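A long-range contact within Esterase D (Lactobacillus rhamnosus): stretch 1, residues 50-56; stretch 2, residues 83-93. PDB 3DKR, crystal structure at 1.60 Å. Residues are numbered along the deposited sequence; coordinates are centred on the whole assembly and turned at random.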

# COMPACT_ATOMS: atom_id res chain seq x y z
N TYR A 50 -12.54 14.13 -3.77
CA TYR A 50 -11.76 13.26 -4.64
C TYR A 50 -12.49 11.97 -4.97
O TYR A 50 -13.21 11.43 -4.13
N GLY A 51 -12.29 11.47 -6.20
CA GLY A 51 -12.70 10.11 -6.54
C GLY A 51 -11.67 9.16 -5.93
O GLY A 51 -10.51 9.53 -5.78
N VAL A 52 -12.09 7.94 -5.60
CA VAL A 52 -11.21 7.00 -4.91
C VAL A 52 -11.50 5.59 -5.42
O VAL A 52 -12.64 5.27 -5.65
N TYR A 53 -10.45 4.79 -5.61
CA TYR A 53 -10.60 3.39 -6.00
C TYR A 53 -9.66 2.53 -5.18
O TYR A 53 -8.48 2.82 -5.12
N VAL A 54 -10.23 1.52 -4.53
CA VAL A 54 -9.52 0.66 -3.60
C VAL A 54 -9.73 -0.79 -4.03
O VAL A 54 -10.74 -1.43 -3.66
N PRO A 55 -8.82 -1.31 -4.86
CA PRO A 55 -8.95 -2.71 -5.30
C PRO A 55 -8.63 -3.71 -4.19
O PRO A 55 -8.04 -3.34 -3.18
N LEU A 56 -8.97 -4.97 -4.44
CA LEU A 56 -8.63 -6.08 -3.56
C LEU A 56 -7.55 -6.93 -4.22
O LEU A 56 -7.72 -7.38 -5.35
N ALA A 83 -3.86 -2.31 -13.49
CA ALA A 83 -5.24 -2.23 -13.97
C ALA A 83 -6.03 -1.16 -13.22
O ALA A 83 -6.87 -0.45 -13.79
N ALA A 84 -5.77 -1.04 -11.92
CA ALA A 84 -6.47 -0.07 -11.10
C ALA A 84 -6.09 1.34 -11.54
O ALA A 84 -6.94 2.22 -11.61
N VAL A 85 -4.81 1.55 -11.78
CA VAL A 85 -4.35 2.86 -12.28
C VAL A 85 -5.04 3.19 -13.62
O VAL A 85 -5.59 4.28 -13.80
N ALA A 86 -5.04 2.24 -14.56
CA ALA A 86 -5.65 2.49 -15.88
C ALA A 86 -7.14 2.82 -15.78
O ALA A 86 -7.66 3.68 -16.50
N HIS A 87 -7.83 2.14 -14.87
CA HIS A 87 -9.26 2.37 -14.61
C HIS A 87 -9.52 3.85 -14.30
O HIS A 87 -10.49 4.44 -14.76
N MET A 88 -8.61 4.43 -13.52
CA MET A 88 -8.77 5.78 -13.00
C MET A 88 -8.23 6.82 -13.98
O MET A 88 -8.85 7.87 -14.15
N THR A 89 -7.11 6.52 -14.64
CA THR A 89 -6.60 7.46 -15.65
C THR A 89 -7.51 7.52 -16.89
O THR A 89 -7.38 8.44 -17.71
N ALA A 90 -8.41 6.57 -17.07
CA ALA A 90 -9.41 6.68 -18.15
C ALA A 90 -10.48 7.75 -17.86
O ALA A 90 -11.11 8.26 -18.80
N LYS A 91 -10.68 8.05 -16.58
CA LYS A 91 -11.84 8.81 -16.09
C LYS A 91 -11.50 10.24 -15.65
O LYS A 91 -12.29 11.16 -15.90
N TYR A 92 -10.38 10.41 -14.96
CA TYR A 92 -10.07 11.64 -14.23
C TYR A 92 -8.97 12.43 -14.89
O TYR A 92 -8.05 11.85 -15.42
N ALA A 93 -9.05 13.76 -14.82
CA ALA A 93 -8.00 14.61 -15.37
C ALA A 93 -6.67 14.33 -14.70
O ALA A 93 -5.63 14.38 -15.35

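Tyr53 is the centre of the contact between strand 51-54 of esterase D and the helix that carries Ala84, His87 and Met88, with Tyr92 farther along the chain; it has the largest area covered by the other stretch, 81 Å². Its CA-to-CB bond points toward the helix, and chi1 in t (-178°) with chi2 at 45° lays the ring along Ala84, His87 and Met88, residues that one turn of helix brings to the same side. Ala84, also directed toward the strand, sets its methyl against the ring, with Tyr53 CE2 3.6 Å from Ala84 CB. The same methyl meets the proline ring of Pro55, whose pucker is C-gamma endo; Pro55 CG is 3.9 Å from Ala84 CB. One small side chain thus serves two neighbours in stretch 1.

Met88 fills the space on the Gly51 side of Tyr53. Its CA-to-CB bond points toward the strand, and three successive m rotamers (chi1 -65°, chi2 -62°, chi3 -90°) fold the thioether against the strand. Met88 SD rests 3.6 Å from Tyr53 CB and 5.3 Å from the centroid of the Tyr53 ring, 53° off the ring normal, an oblique sulfur-aromatic approach. The terminal methyl continues along the backbone: Met88 CE is 3.9 Å from Val52 C and 4.1 Å from Gly51 C. The Val52 side chain (chi1 t, -172°) points away, as does that of Val54 (chi1 t, -171°), in the usual alternation of a strand, and Gly51 has none.

Beyond the methionine, Gly51 faces the phenol of Tyr92. Tyr92, with chi1 in m (-66°) and chi2 at -71°, points toward the strand and brings Tyr92 OH to 3.9 Å from Gly51 CA. A CB on Gly51 would point toward stretch 2 and fall 2.5 Å from Tyr92 OH, a clash, so the absence of a side chain makes room for the hydroxyl. That hydroxyl is hydrogen-bonded elsewhere in the structure.

His87 forms the more open, polar margin. Its CA-to-CB bond points toward the strand, and chi1 in t (176°) and chi2 at 75° bring His87 CD2 over one face of the Tyr53 ring, 3.8 Å from Tyr53 CD2. The ring centroids are 4.7 Å apart and the planes meet at 42°, an oblique aromatic pair. His87 NE2 is hydrogen-bonded elsewhere. The CA-to-CB bond of Lys91 points toward the strand too, but its closest approach is 7.2 Å, from Lys91 NZ to Val52 O. No hydrogen bond joins the two stretches; their contact rests on apolar and aromatic packing.

The axes of strand and helix run nearly antiparallel, at 159°, and approach to 9.5 Å, so the gap is filled by side chains; together the stretches bury 298 Å² of surface. The register follows from this direction: Pro55 CA lies 6.8 Å from Ala84 CA at one end, and Gly51 CA lies 8.3 Å from Tyr92 CA at the other.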

# COMPACT_ATOMS: atom_id res chain seq x y z
CB TYR A 50 -10.45 12.91 -3.95
CG TYR A 50 -9.53 14.08 -3.77
CD1 TYR A 50 -8.79 14.58 -4.84
CD2 TYR A 50 -9.39 14.70 -2.54
CE1 TYR A 50 -7.95 15.67 -4.67
CE2 TYR A 50 -8.54 15.78 -2.36
CZ TYR A 50 -7.82 16.26 -3.43
OH TYR A 50 -6.98 17.33 -3.24
CB VAL A 52 -11.39 7.03 -3.37
CG1 VAL A 52 -10.30 6.18 -2.71
CG2 VAL A 52 -11.39 8.46 -2.84
CB TYR A 53 -10.31 3.21 -7.48
CG TYR A 53 -10.49 1.81 -8.00
CD1 TYR A 53 -11.60 1.05 -7.69
CD2 TYR A 53 -9.55 1.25 -8.86
CE1 TYR A 53 -11.75 -0.24 -8.20
CE2 TYR A 53 -9.71 -0.01 -9.38
CZ TYR A 53 -10.81 -0.75 -9.05
OH TYR A 53 -10.96 -2.01 -9.61
CB VAL A 54 -10.01 0.86 -2.15
CG1 VAL A 54 -9.10 0.11 -1.19
CG2 VAL A 54 -10.07 2.34 -1.82
CB PRO A 55 -7.94 -2.83 -6.44
CG PRO A 55 -6.91 -1.79 -6.15
CD PRO A 55 -7.66 -0.65 -5.48
CB LEU A 56 -9.87 -6.94 -3.34
CG LEU A 56 -9.69 -8.25 -2.58
CD1 LEU A 56 -9.21 -8.03 -1.16
CD2 LEU A 56 -11.01 -9.06 -2.62
CB ALA A 83 -5.94 -3.60 -13.82
CB ALA A 84 -6.15 -0.29 -9.63
CB VAL A 85 -2.82 2.89 -12.42
CG1 VAL A 85 -2.37 4.13 -13.22
CG2 VAL A 85 -2.16 2.86 -11.03
CB ALA A 86 -5.45 1.30 -16.79
CB HIS A 87 -9.70 1.49 -13.44
CG HIS A 87 -11.11 1.69 -13.01
ND1 HIS A 87 -12.18 1.21 -13.73
CD2 HIS A 87 -11.64 2.30 -11.91
CE1 HIS A 87 -13.31 1.52 -13.11
NE2 HIS A 87 -13.00 2.18 -12.00
CB MET A 88 -8.12 5.91 -11.62
CG MET A 88 -8.80 5.05 -10.54
SD MET A 88 -10.52 5.51 -10.24
CE MET A 88 -10.32 6.73 -8.95
CB THR A 89 -5.17 7.15 -16.09
OG1 THR A 89 -5.13 5.86 -16.71
CG2 THR A 89 -4.20 7.23 -14.93
CB ALA A 90 -10.07 5.34 -18.38
CB LYS A 91 -12.46 8.11 -14.86
CG LYS A 91 -13.03 6.76 -15.10
CD LYS A 91 -13.40 6.05 -13.79
CE LYS A 91 -14.55 6.70 -13.08
NZ LYS A 91 -15.35 5.68 -12.31
CB TYR A 92 -9.67 11.35 -12.77
CG TYR A 92 -10.82 10.77 -12.02
CD1 TYR A 92 -11.89 11.57 -11.68
CD2 TYR A 92 -10.89 9.42 -11.71
CE1 TYR A 92 -12.99 11.06 -11.04
CE2 TYR A 92 -11.98 8.91 -11.04
CZ TYR A 92 -13.03 9.74 -10.71
OH TYR A 92 -14.14 9.23 -10.05
CB ALA A 93 -8.35 16.06 -15.18